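Local structure of salicylic acid-binding protein 2 (Nicotiana tabacum, 1XKL) at residues L62-E67 / L89-Y94; L52-Y58 / F182-L186; N130-F136 / M149-F155. The protein hydrolyses methyl salicylate to salicylate and methanol, releasing the active hormone that switches on systemic acquired resistance in tobacco. All coordinates share one frame. Residue numbers count along the deposited sequence, not the author numbering.

Contact 1: L62-E67 / L89-Y94; sequences LMELME and LAMEKY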
loop_
_atom_site.group_PDB
_atom_site.type_symbol
_atom_site.label_atom_id
_atom_site.label_comp_id
_atom_site.label_asym_id
_atom_site.label_seq_id
_atom_site.Cartn_x
_atom_site.Cartn_y
_atom_site.Cartn_z
ATOM N N LEU A 62 3.575 -0.495 -35.290
ATOM C CA LEU A 62 4.294 -0.083 -36.487
ATOM C C LEU A 62 3.715 -0.772 -37.716
ATOM O O LEU A 62 3.541 -0.152 -38.767
ATOM C CB LEU A 62 5.784 -0.415 -36.355
ATOM C CG LEU A 62 6.663 -0.089 -37.567
ATOM C CD1 LEU A 62 6.507 1.390 -37.927
ATOM C CD2 LEU A 62 8.120 -0.407 -37.238
HETATM N N MSE A 63 3.405 -2.057 -37.590
HETATM C CA MSE A 63 2.847 -2.783 -38.724
HETATM C C MSE A 63 1.507 -2.166 -39.123
HETATM O O MSE A 63 1.221 -2.007 -40.308
HETATM C CB MSE A 63 2.669 -4.266 -38.377
HETATM C CG MSE A 63 3.942 -4.954 -37.907
HETATM SE SE MSE A 63 5.416 -4.778 -39.162
HETATM C CE MSE A 63 4.667 -5.792 -40.620
ATOM N N GLU A 64 0.695 -1.805 -38.132
ATOM C CA GLU A 64 -0.614 -1.207 -38.399
ATOM C C GLU A 64 -0.483 0.120 -39.138
ATOM O O GLU A 64 -1.282 0.437 -40.019
ATOM C CB GLU A 64 -1.373 -1.010 -37.085
ATOM C CG GLU A 64 -1.743 -2.326 -36.411
ATOM C CD GLU A 64 -2.248 -2.147 -34.989
ATOM O OE1 GLU A 64 -2.789 -3.125 -34.429
ATOM O OE2 GLU A 64 -2.104 -1.039 -34.433
ATOM N N LEU A 65 0.535 0.892 -38.774
ATOM C CA LEU A 65 0.785 2.180 -39.406
ATOM C C LEU A 65 1.218 1.979 -40.853
ATOM O O LEU A 65 0.746 2.672 -41.757
ATOM C CB LEU A 65 1.871 2.932 -38.638
ATOM C CG LEU A 65 2.475 4.186 -39.268
ATOM C CD1 LEU A 65 1.392 5.204 -39.576
ATOM C CD2 LEU A 65 3.504 4.772 -38.318
HETATM N N MSE A 66 2.123 1.031 -41.074
HETATM C CA MSE A 66 2.611 0.761 -42.420
HETATM C C MSE A 66 1.490 0.289 -43.331
HETATM O O MSE A 66 1.484 0.596 -44.525
HETATM C CB MSE A 66 3.723 -0.289 -42.380
HETATM C CG MSE A 66 4.969 0.151 -41.626
HETATM SE SE MSE A 66 5.829 1.706 -42.429
HETATM C CE MSE A 66 6.505 0.848 -44.031
ATOM N N GLU A 67 0.545 -0.456 -42.759
ATOM C CA GLU A 67 -0.596 -0.981 -43.508
ATOM C C GLU A 67 -1.525 0.115 -44.005
ATOM O O GLU A 67 -2.222 -0.065 -45.001
ATOM C CB GLU A 67 -1.403 -1.961 -42.646
ATOM C CG GLU A 67 -1.152 -3.417 -42.971
ATOM C CD GLU A 67 -2.065 -4.369 -42.217
ATOM O OE1 GLU A 67 -2.155 -4.261 -40.971
ATOM O OE2 GLU A 67 -2.689 -5.240 -42.870
ATOM N N LEU A 89 11.047 -5.703 -39.277
ATOM C CA LEU A 89 9.785 -6.331 -39.645
ATOM C C LEU A 89 9.050 -5.471 -40.660
ATOM O O LEU A 89 8.402 -5.990 -41.567
ATOM C CB LEU A 89 8.900 -6.554 -38.418
ATOM C CG LEU A 89 9.170 -7.772 -37.528
ATOM C CD1 LEU A 89 10.503 -7.610 -36.812
ATOM C CD2 LEU A 89 8.042 -7.915 -36.520
ATOM N N ALA A 90 9.149 -4.153 -40.515
ATOM C CA ALA A 90 8.473 -3.251 -41.445
ATOM C C ALA A 90 9.121 -3.329 -42.822
ATOM O O ALA A 90 8.430 -3.336 -43.843
ATOM C CB ALA A 90 8.515 -1.818 -40.915
HETATM N N MSE A 91 10.450 -3.378 -42.840
HETATM C CA MSE A 91 11.217 -3.474 -44.082
HETATM C C MSE A 91 10.946 -4.817 -44.750
HETATM O O MSE A 91 10.946 -4.923 -45.974
HETATM C CB MSE A 91 12.717 -3.352 -43.779
HETATM C CG MSE A 91 13.108 -2.020 -43.157
HETATM SE SE MSE A 91 14.683 -2.055 -42.023
HETATM C CE MSE A 91 16.069 -2.271 -43.378
ATOM N N GLU A 92 10.717 -5.848 -43.943
ATOM C CA GLU A 92 10.456 -7.174 -44.498
ATOM C C GLU A 92 9.077 -7.241 -45.144
ATOM O O GLU A 92 8.917 -7.821 -46.218
ATOM C CB GLU A 92 10.567 -8.244 -43.409
ATOM C CG GLU A 92 10.383 -9.684 -43.898
ATOM C CD GLU A 92 11.447 -10.116 -44.900
ATOM O OE1 GLU A 92 12.579 -9.604 -44.821
ATOM O OE2 GLU A 92 11.154 -10.981 -45.753
ATOM N N LYS A 93 8.090 -6.626 -44.498
ATOM C CA LYS A 93 6.715 -6.645 -44.988
ATOM C C LYS A 93 6.337 -5.567 -46.002
ATOM O O LYS A 93 5.512 -5.805 -46.880
ATOM C CB LYS A 93 5.750 -6.557 -43.802
ATOM C CG LYS A 93 5.577 -7.844 -43.030
ATOM C CD LYS A 93 4.687 -8.812 -43.797
ATOM C CE LYS A 93 4.500 -10.111 -43.031
ATOM N NZ LYS A 93 3.791 -9.905 -41.734
ATOM N N TYR A 94 6.926 -4.383 -45.878
ATOM C CA TYR A 94 6.612 -3.275 -46.775
ATOM C C TYR A 94 7.902 -2.626 -47.282
ATOM O O TYR A 94 8.118 -1.425 -47.100
ATOM C CB TYR A 94 5.779 -2.234 -46.023
ATOM C CG TYR A 94 4.574 -2.808 -45.318
ATOM C CD1 TYR A 94 3.380 -3.018 -46.004
ATOM C CD2 TYR A 94 4.638 -3.174 -43.972
ATOM C CE1 TYR A 94 2.278 -3.581 -45.378
ATOM C CE2 TYR A 94 3.538 -3.742 -43.331
ATOM C CZ TYR A 94 2.358 -3.944 -44.047
ATOM O OH TYR A 94 1.268 -4.539 -43.453
#
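This is a buried helix-helix packing contact between the C-terminal halves of helices 55-67 and 83-93, neighbours on the same face of the central parallel sheet. The short axes come within 10.1 Å of each other and run in broadly the same direction, with a crossing angle of -35°. What joins them is apolar packing. A90 is the low point on its helix: L62 CD2 lies 4.0 Å from A90 CB, and M66 CG 4.1 Å from the same A90 CB, so its small side chain lets two long ones close in. M63 and M66 are selenomethionines, both coiled in m,m,m rotamers. M63 starts out sideways, but its end folds back across the gap, with SE 4.0 Å from L89 CB and CE 3.3 Å from K93 CG. Y94 finishes the interface. It is the first residue after its helix to leave helical geometry, although its N still donates to A90 O at 2.7 Å, and its ring reaches over to helix 55-67. M66 CB sits over the ring face, 3.9 Å from the Y94 centroid, a CH-pi contact, while M63 CE approaches Y94 CE2 to 3.6 Å. Beneath the pair, L62 rests on V8 of strand 6-10 and M66 on I98 of strand 98-104. Helix 55-67 leads into strand 75-80, and helix 83-93 leaves it just after the nucleophile S81, forming the beta-alpha-beta crossover to strand 98-104. Such side-by-side helices, the second starting at the nucleophile elbow, belong to the alpha/beta-hydrolase fold.

Contact 2: L52-Y58 / F182-L186; sequences LRTLYDY and FMEDL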
loop_
_atom_site.group_PDB
_atom_site.type_symbol
_atom_site.label_atom_id
_atom_site.label_comp_id
_atom_site.label_asym_id
_atom_site.label_seq_id
_atom_site.Cartn_x
_atom_site.Cartn_y
_atom_site.Cartn_z
ATOM N N LEU A 52 3.188 -9.731 -24.295
ATOM C CA LEU A 52 3.978 -9.844 -25.517
ATOM C C LEU A 52 4.983 -10.978 -25.409
ATOM O O LEU A 52 5.764 -11.038 -24.463
ATOM C CB LEU A 52 4.723 -8.533 -25.787
ATOM C CG LEU A 52 3.949 -7.221 -25.614
ATOM C CD1 LEU A 52 4.855 -6.046 -25.971
ATOM C CD2 LEU A 52 2.715 -7.234 -26.503
ATOM N N ARG A 53 4.971 -11.879 -26.377
ATOM C CA ARG A 53 5.922 -12.976 -26.330
ATOM C C ARG A 53 6.820 -13.051 -27.559
ATOM O O ARG A 53 7.769 -13.827 -27.579
ATOM C CB ARG A 53 5.178 -14.285 -26.103
ATOM C CG ARG A 53 3.855 -14.374 -26.834
ATOM C CD ARG A 53 2.948 -15.430 -26.212
ATOM N NE ARG A 53 1.954 -14.871 -25.288
ATOM C CZ ARG A 53 2.232 -14.285 -24.126
ATOM N NH1 ARG A 53 3.485 -14.160 -23.716
ATOM N NH2 ARG A 53 1.244 -13.844 -23.357
ATOM N N THR A 54 6.533 -12.234 -28.572
ATOM C CA THR A 54 7.341 -12.197 -29.795
ATOM C C THR A 54 7.589 -10.754 -30.236
ATOM O O THR A 54 6.830 -9.841 -29.882
ATOM C CB THR A 54 6.650 -12.905 -30.983
ATOM O OG1 THR A 54 5.521 -12.131 -31.415
ATOM C CG2 THR A 54 6.193 -14.301 -30.589
ATOM N N LEU A 55 8.638 -10.550 -31.028
ATOM C CA LEU A 55 8.942 -9.210 -31.512
ATOM C C LEU A 55 7.772 -8.703 -32.350
ATOM O O LEU A 55 7.485 -7.503 -32.375
ATOM C CB LEU A 55 10.220 -9.208 -32.358
ATOM C CG LEU A 55 10.642 -7.823 -32.877
ATOM C CD1 LEU A 55 10.992 -6.930 -31.694
ATOM C CD2 LEU A 55 11.830 -7.958 -33.809
ATOM N N TYR A 56 7.085 -9.622 -33.020
ATOM C CA TYR A 56 5.946 -9.246 -33.848
ATOM C C TYR A 56 4.818 -8.595 -33.038
ATOM O O TYR A 56 4.233 -7.610 -33.483
ATOM C CB TYR A 56 5.418 -10.464 -34.617
ATOM C CG TYR A 56 4.375 -10.104 -35.651
ATOM C CD1 TYR A 56 3.037 -9.934 -35.290
ATOM C CD2 TYR A 56 4.735 -9.870 -36.975
ATOM C CE1 TYR A 56 2.085 -9.534 -36.221
ATOM C CE2 TYR A 56 3.793 -9.469 -37.916
ATOM C CZ TYR A 56 2.469 -9.302 -37.532
ATOM O OH TYR A 56 1.532 -8.889 -38.452
ATOM N N ASP A 57 4.515 -9.139 -31.859
ATOM C CA ASP A 57 3.457 -8.575 -31.008
ATOM C C ASP A 57 3.856 -7.170 -30.551
ATOM O O ASP A 57 3.017 -6.284 -30.422
ATOM C CB ASP A 57 3.235 -9.415 -29.741
ATOM C CG ASP A 57 2.781 -10.836 -30.030
ATOM O OD1 ASP A 57 2.189 -11.086 -31.102
ATOM O OD2 ASP A 57 3.003 -11.703 -29.157
ATOM N N TYR A 58 5.144 -6.996 -30.275
ATOM C CA TYR A 58 5.688 -5.724 -29.818
ATOM C C TYR A 58 5.676 -4.665 -30.921
ATOM O O TYR A 58 5.478 -3.479 -30.650
ATOM C CB TYR A 58 7.114 -5.957 -29.305
ATOM C CG TYR A 58 7.871 -4.729 -28.853
ATOM C CD1 TYR A 58 7.281 -3.780 -28.011
ATOM C CD2 TYR A 58 9.202 -4.541 -29.234
ATOM C CE1 TYR A 58 8.007 -2.674 -27.560
ATOM C CE2 TYR A 58 9.933 -3.448 -28.793
ATOM C CZ TYR A 58 9.337 -2.518 -27.958
ATOM O OH TYR A 58 10.077 -1.438 -27.519
ATOM N N PHE A 182 13.292 -9.893 -26.377
ATOM C CA PHE A 182 12.642 -10.983 -27.099
ATOM C C PHE A 182 13.643 -12.015 -27.638
ATOM O O PHE A 182 13.472 -12.546 -28.735
ATOM C CB PHE A 182 11.800 -10.404 -28.242
ATOM C CG PHE A 182 10.715 -9.472 -27.773
ATOM C CD1 PHE A 182 9.544 -9.973 -27.205
ATOM C CD2 PHE A 182 10.899 -8.093 -27.824
ATOM C CE1 PHE A 182 8.573 -9.110 -26.687
ATOM C CE2 PHE A 182 9.938 -7.223 -27.310
ATOM C CZ PHE A 182 8.773 -7.733 -26.740
HETATM N N MSE A 183 14.682 -12.288 -26.852
HETATM C CA MSE A 183 15.721 -13.249 -27.214
HETATM C C MSE A 183 15.117 -14.590 -27.613
HETATM O O MSE A 183 15.422 -15.127 -28.677
HETATM C CB MSE A 183 16.664 -13.477 -26.030
HETATM C CG MSE A 183 17.333 -12.229 -25.483
HETATM SE SE MSE A 183 18.754 -11.576 -26.603
HETATM C CE MSE A 183 20.214 -12.586 -25.849
ATOM N N GLU A 184 14.261 -15.128 -26.747
ATOM C CA GLU A 184 13.617 -16.414 -26.990
ATOM C C GLU A 184 12.977 -16.493 -28.371
ATOM O O GLU A 184 13.317 -17.363 -29.171
ATOM C CB GLU A 184 12.552 -16.687 -25.922
ATOM C CG GLU A 184 11.861 -18.031 -26.089
ATOM C CD GLU A 184 12.820 -19.201 -25.933
ATOM O OE1 GLU A 184 12.499 -20.306 -26.423
ATOM O OE2 GLU A 184 13.895 -19.013 -25.322
ATOM N N ASP A 185 12.049 -15.583 -28.645
ATOM C CA ASP A 185 11.366 -15.547 -29.932
ATOM C C ASP A 185 12.344 -15.382 -31.092
ATOM O O ASP A 185 12.256 -16.088 -32.097
ATOM C CB ASP A 185 10.354 -14.395 -29.961
ATOM C CG ASP A 185 9.750 -14.179 -31.336
ATOM O OD1 ASP A 185 9.182 -15.135 -31.896
ATOM O OD2 ASP A 185 9.843 -13.048 -31.858
ATOM N N LEU A 186 13.284 -14.459 -30.942
ATOM C CA LEU A 186 14.256 -14.181 -31.992
ATOM C C LEU A 186 15.251 -15.303 -32.294
ATOM O O LEU A 186 15.863 -15.320 -33.361
ATOM C CB LEU A 186 15.015 -12.889 -31.668
ATOM C CG LEU A 186 14.157 -11.619 -31.696
ATOM C CD1 LEU A 186 14.978 -10.422 -31.257
ATOM C CD2 LEU A 186 13.616 -11.406 -33.106
HETATM O O HOH W 1 10.524 -13.678 -26.528
#
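F182 is the side chain to look at first. Its backbone sits in the left-handed region (phi/psi 53/38) at the N-cap of helix 183-188, and with chi1 in the m well the ring reaches across to the start of helix 55-67. L55 CA and T54 O lie over one face of the F182 ring, while L52 CB meets its edge, 4.0 Å from F182 CE1. The Y58 ring (chi1 t) is tilted 30° to it and slid so far that the two barely overlap; the centroids are 5.2 Å apart, and Y58 CD2 touches F182 CE2 at 3.4 Å. L55, in a t,p rotamer, brings CD1 to 4.0 Å from F182 CD2 and CD2 to 3.9 Å from L186 CD2.

D185 takes the t rotamer, which carries OD2 to L55 N for a 2.9 Å hydrogen bond; Y191 OH bonds to the same oxygen. T54, chi1 p, is the N-cap of helix 55-67, its OG1 accepting from D57 N at 3.2 Å. Two first-turn amides are thus met by side chains, that of D57 by the N-cap residue T54 just before the helix and that of L55 by D185 from across the contact. A water joins R53 O (3.0 Å) to D185 N (3.2 Å).

Y58 comes within about 5 Å of the side chain of salicylate-binding A13. Docking a helix of the insertion between strands 98-104 and 202-207 onto the core beside the pocket is characteristic of capped alpha/beta-hydrolases.

Contact 3: N130-F136 / M149-F155; sequences NWLDTQF and MFFGPKF. With STH (2-amino-4H-1,3-benzoxathiin-4-ol), chain E.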
loop_
_atom_site.group_PDB
_atom_site.type_symbol
_atom_site.label_atom_id
_atom_site.label_comp_id
_atom_site.label_asym_id
_atom_site.label_seq_id
_atom_site.Cartn_x
_atom_site.Cartn_y
_atom_site.Cartn_z
ATOM N N ASN A 130 27.551 -3.877 -16.889
ATOM C CA ASN A 130 27.193 -2.678 -17.630
ATOM C C ASN A 130 25.701 -2.403 -17.432
ATOM O O ASN A 130 25.233 -1.297 -17.692
ATOM C CB ASN A 130 27.487 -2.858 -19.122
ATOM C CG ASN A 130 27.573 -1.529 -19.865
ATOM O OD1 ASN A 130 28.463 -0.719 -19.599
ATOM N ND2 ASN A 130 26.647 -1.298 -20.798
ATOM N N TRP A 131 24.965 -3.409 -16.961
ATOM C CA TRP A 131 23.521 -3.281 -16.754
ATOM C C TRP A 131 23.122 -2.538 -15.485
ATOM O O TRP A 131 21.982 -2.081 -15.357
ATOM C CB TRP A 131 22.854 -4.660 -16.756
ATOM C CG TRP A 131 22.898 -5.338 -18.091
ATOM C CD1 TRP A 131 23.692 -6.389 -18.453
ATOM C CD2 TRP A 131 22.142 -4.985 -19.254
ATOM N NE1 TRP A 131 23.479 -6.713 -19.772
ATOM C CE2 TRP A 131 22.532 -5.868 -20.288
ATOM C CE3 TRP A 131 21.172 -4.009 -19.527
ATOM C CZ2 TRP A 131 21.987 -5.804 -21.575
ATOM C CZ3 TRP A 131 20.631 -3.946 -20.808
ATOM C CH2 TRP A 131 21.042 -4.843 -21.817
ATOM N N LEU A 132 24.058 -2.430 -14.550
ATOM C CA LEU A 132 23.819 -1.742 -13.290
ATOM C C LEU A 132 22.552 -2.213 -12.584
ATOM O O LEU A 132 22.410 -3.391 -12.267
ATOM C CB LEU A 132 23.761 -0.226 -13.518
ATOM C CG LEU A 132 25.045 0.449 -14.008
ATOM C CD1 LEU A 132 24.851 1.955 -14.063
ATOM C CD2 LEU A 132 26.196 0.104 -13.085
ATOM N N ASP A 133 21.625 -1.294 -12.347
ATOM C CA ASP A 133 20.398 -1.647 -11.651
ATOM C C ASP A 133 19.254 -2.078 -12.557
ATOM O O ASP A 133 18.093 -2.016 -12.160
ATOM C CB ASP A 133 19.943 -0.472 -10.790
ATOM C CG ASP A 133 19.693 0.774 -11.603
ATOM O OD1 ASP A 133 19.221 1.771 -11.023
ATOM O OD2 ASP A 133 19.970 0.756 -12.823
ATOM N N THR A 134 19.570 -2.514 -13.771
ATOM C CA THR A 134 18.538 -2.959 -14.701
ATOM C C THR A 134 17.935 -4.280 -14.219
ATOM O O THR A 134 18.659 -5.159 -13.754
ATOM C CB THR A 134 19.115 -3.154 -16.109
ATOM O OG1 THR A 134 19.575 -1.894 -16.613
ATOM C CG2 THR A 134 18.057 -3.718 -17.039
ATOM N N GLN A 135 16.617 -4.419 -14.336
ATOM C CA GLN A 135 15.929 -5.625 -13.891
ATOM C C GLN A 135 15.553 -6.609 -14.987
ATOM O O GLN A 135 14.887 -6.255 -15.957
ATOM C CB GLN A 135 14.646 -5.275 -13.140
ATOM C CG GLN A 135 14.826 -4.600 -11.800
ATOM C CD GLN A 135 13.535 -4.605 -11.001
ATOM O OE1 GLN A 135 13.033 -5.669 -10.614
ATOM N NE2 GLN A 135 12.981 -3.418 -10.759
ATOM N N PHE A 136 15.964 -7.857 -14.808
ATOM C CA PHE A 136 15.649 -8.918 -15.752
ATOM C C PHE A 136 14.783 -9.944 -15.018
ATOM O O PHE A 136 15.286 -10.732 -14.217
ATOM C CB PHE A 136 16.944 -9.561 -16.256
ATOM C CG PHE A 136 17.672 -8.734 -17.277
ATOM C CD1 PHE A 136 17.244 -8.715 -18.600
ATOM C CD2 PHE A 136 18.766 -7.952 -16.915
ATOM C CE1 PHE A 136 17.888 -7.924 -19.550
ATOM C CE2 PHE A 136 19.419 -7.156 -17.858
ATOM C CZ PHE A 136 18.978 -7.145 -19.179
HETATM N N MSE A 149 12.839 -6.842 -19.517
HETATM C CA MSE A 149 13.971 -5.971 -19.219
HETATM C C MSE A 149 13.443 -4.606 -18.785
HETATM O O MSE A 149 12.614 -4.015 -19.473
HETATM C CB MSE A 149 14.857 -5.823 -20.463
HETATM C CG MSE A 149 16.059 -4.915 -20.281
HETATM SE SE MSE A 149 17.165 -4.816 -21.891
HETATM C CE MSE A 149 15.855 -4.017 -23.073
ATOM N N PHE A 150 13.913 -4.116 -17.645
ATOM C CA PHE A 150 13.458 -2.825 -17.135
ATOM C C PHE A 150 14.628 -1.994 -16.646
ATOM O O PHE A 150 15.213 -2.278 -15.599
ATOM C CB PHE A 150 12.447 -3.039 -16.000
ATOM C CG PHE A 150 11.836 -1.765 -15.466
ATOM C CD1 PHE A 150 11.470 -0.735 -16.323
ATOM C CD2 PHE A 150 11.593 -1.616 -14.103
ATOM C CE1 PHE A 150 10.869 0.428 -15.834
ATOM C CE2 PHE A 150 10.990 -0.456 -13.602
ATOM C CZ PHE A 150 10.631 0.564 -14.472
ATOM N N PHE A 151 14.981 -0.969 -17.418
ATOM C CA PHE A 151 16.094 -0.095 -17.058
ATOM C C PHE A 151 15.884 0.528 -15.681
ATOM O O PHE A 151 14.772 0.915 -15.327
ATOM C CB PHE A 151 16.261 1.026 -18.096
ATOM C CG PHE A 151 16.564 0.537 -19.484
ATOM C CD1 PHE A 151 17.221 -0.677 -19.681
ATOM C CD2 PHE A 151 16.227 1.304 -20.594
ATOM C CE1 PHE A 151 17.537 -1.117 -20.965
ATOM C CE2 PHE A 151 16.539 0.874 -21.882
ATOM C CZ PHE A 151 17.197 -0.344 -22.068
ATOM N N GLY A 152 16.962 0.607 -14.908
ATOM C CA GLY A 152 16.887 1.201 -13.590
ATOM C C GLY A 152 17.393 2.629 -13.684
ATOM O O GLY A 152 17.972 3.006 -14.707
ATOM N N PRO A 153 17.195 3.451 -12.643
ATOM C CA PRO A 153 17.646 4.848 -12.639
ATOM C C PRO A 153 19.154 5.049 -12.833
ATOM O O PRO A 153 19.575 5.977 -13.529
ATOM C CB PRO A 153 17.149 5.365 -11.288
ATOM C CG PRO A 153 17.091 4.121 -10.438
ATOM C CD PRO A 153 16.499 3.123 -11.387
ATOM N N LYS A 154 19.956 4.190 -12.210
ATOM C CA LYS A 154 21.413 4.264 -12.327
ATOM C C LYS A 154 21.810 3.990 -13.776
ATOM O O LYS A 154 22.600 4.728 -14.371
ATOM C CB LYS A 154 22.078 3.220 -11.416
ATOM C CG LYS A 154 21.667 3.278 -9.944
ATOM C CD LYS A 154 22.080 4.598 -9.314
ATOM C CE LYS A 154 21.678 4.668 -7.840
ATOM N NZ LYS A 154 22.373 3.640 -6.991
ATOM N N PHE A 155 21.248 2.926 -14.341
ATOM C CA PHE A 155 21.550 2.544 -15.716
ATOM C C PHE A 155 21.232 3.676 -16.676
ATOM O O PHE A 155 21.992 3.943 -17.609
ATOM C CB PHE A 155 20.765 1.294 -16.115
ATOM C CG PHE A 155 21.060 0.807 -17.511
ATOM C CD1 PHE A 155 20.168 1.039 -18.551
ATOM C CD2 PHE A 155 22.238 0.109 -17.781
ATOM C CE1 PHE A 155 20.433 0.570 -19.840
ATOM C CE2 PHE A 155 22.514 -0.363 -19.065
ATOM C CZ PHE A 155 21.613 -0.129 -20.096
HETATM C C8 STH E . 17.722 -1.564 -26.022
HETATM O O8 STH E . 17.301 -2.802 -26.394
HETATM C C1 STH E . 19.019 -1.353 -25.315
HETATM C C2 STH E . 19.427 0.020 -24.926
HETATM C C3 STH E . 20.665 0.216 -24.250
HETATM C C4 STH E . 21.496 -0.901 -23.925
HETATM C C5 STH E . 21.108 -2.227 -24.289
HETATM C C6 STH E . 19.887 -2.452 -24.960
HETATM C C7 STH E . 17.594 1.001 -26.198
HETATM O O2 STH E . 18.630 1.151 -25.241
HETATM N N7 STH E . 16.626 1.958 -25.926
HETATM S S7 STH E . 16.918 -0.457 -26.340
#
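Both carboxylate oxygens of D133 are taken up by the first turn of helix 153-160: K154 N donates to OD1 of D133 at 2.8 Å and F155 N to OD2 of D133 at 2.9 Å. P153 has no amide hydrogen to offer. G152, at the N-cap, passes so close that a beta carbon would collide with D133 CG. W131 O accepts twice from T134, from N at 2.9 Å and OG1 at 2.7 Å, closing a type II' turn. Q135 and F150 form the antiparallel hydrogen-bonded pair, Q135 N to F150 O and F150 N to Q135 O both measuring 2.9 Å. N130 OD1 is bonded by NZ of K159, a salicylate-binding residue. Apolar W131, M149, F151 and F155 meet the ligand; W131 CH2 and STH C5 are 3.6 Å apart, as are F151 CZ and STH C2. Through D133, the turn leading into hairpin 135-138/147-150 is tied to the start of helix 153-160, with W131 leaning on Y122 and N123 of helix 117-124.

In the fold
From the N terminus, the chain passes strands 6-10 and 33-36 before reaching 52-58, the first half of contact 2, and helix 55-67 then runs on into contact 1. Contact 1 closes first, once strand 75-80 and most of helix 83-93 have been added. Contact 3 follows in series, a short loop within the cap, and only then does 182-186 return to complete contact 2, whose long loop encloses the other two. Contacts 1 and 2 share helix 55-67 and touch directly, L89 CD1 lying 3.3 Å from L55 CD2. Contact 3 stays separate, about 7 Å from contact 2 at the nearest atoms. Contact 1 thus belongs to the core, contact 3 to the cap, and contact 2 ties cap to core.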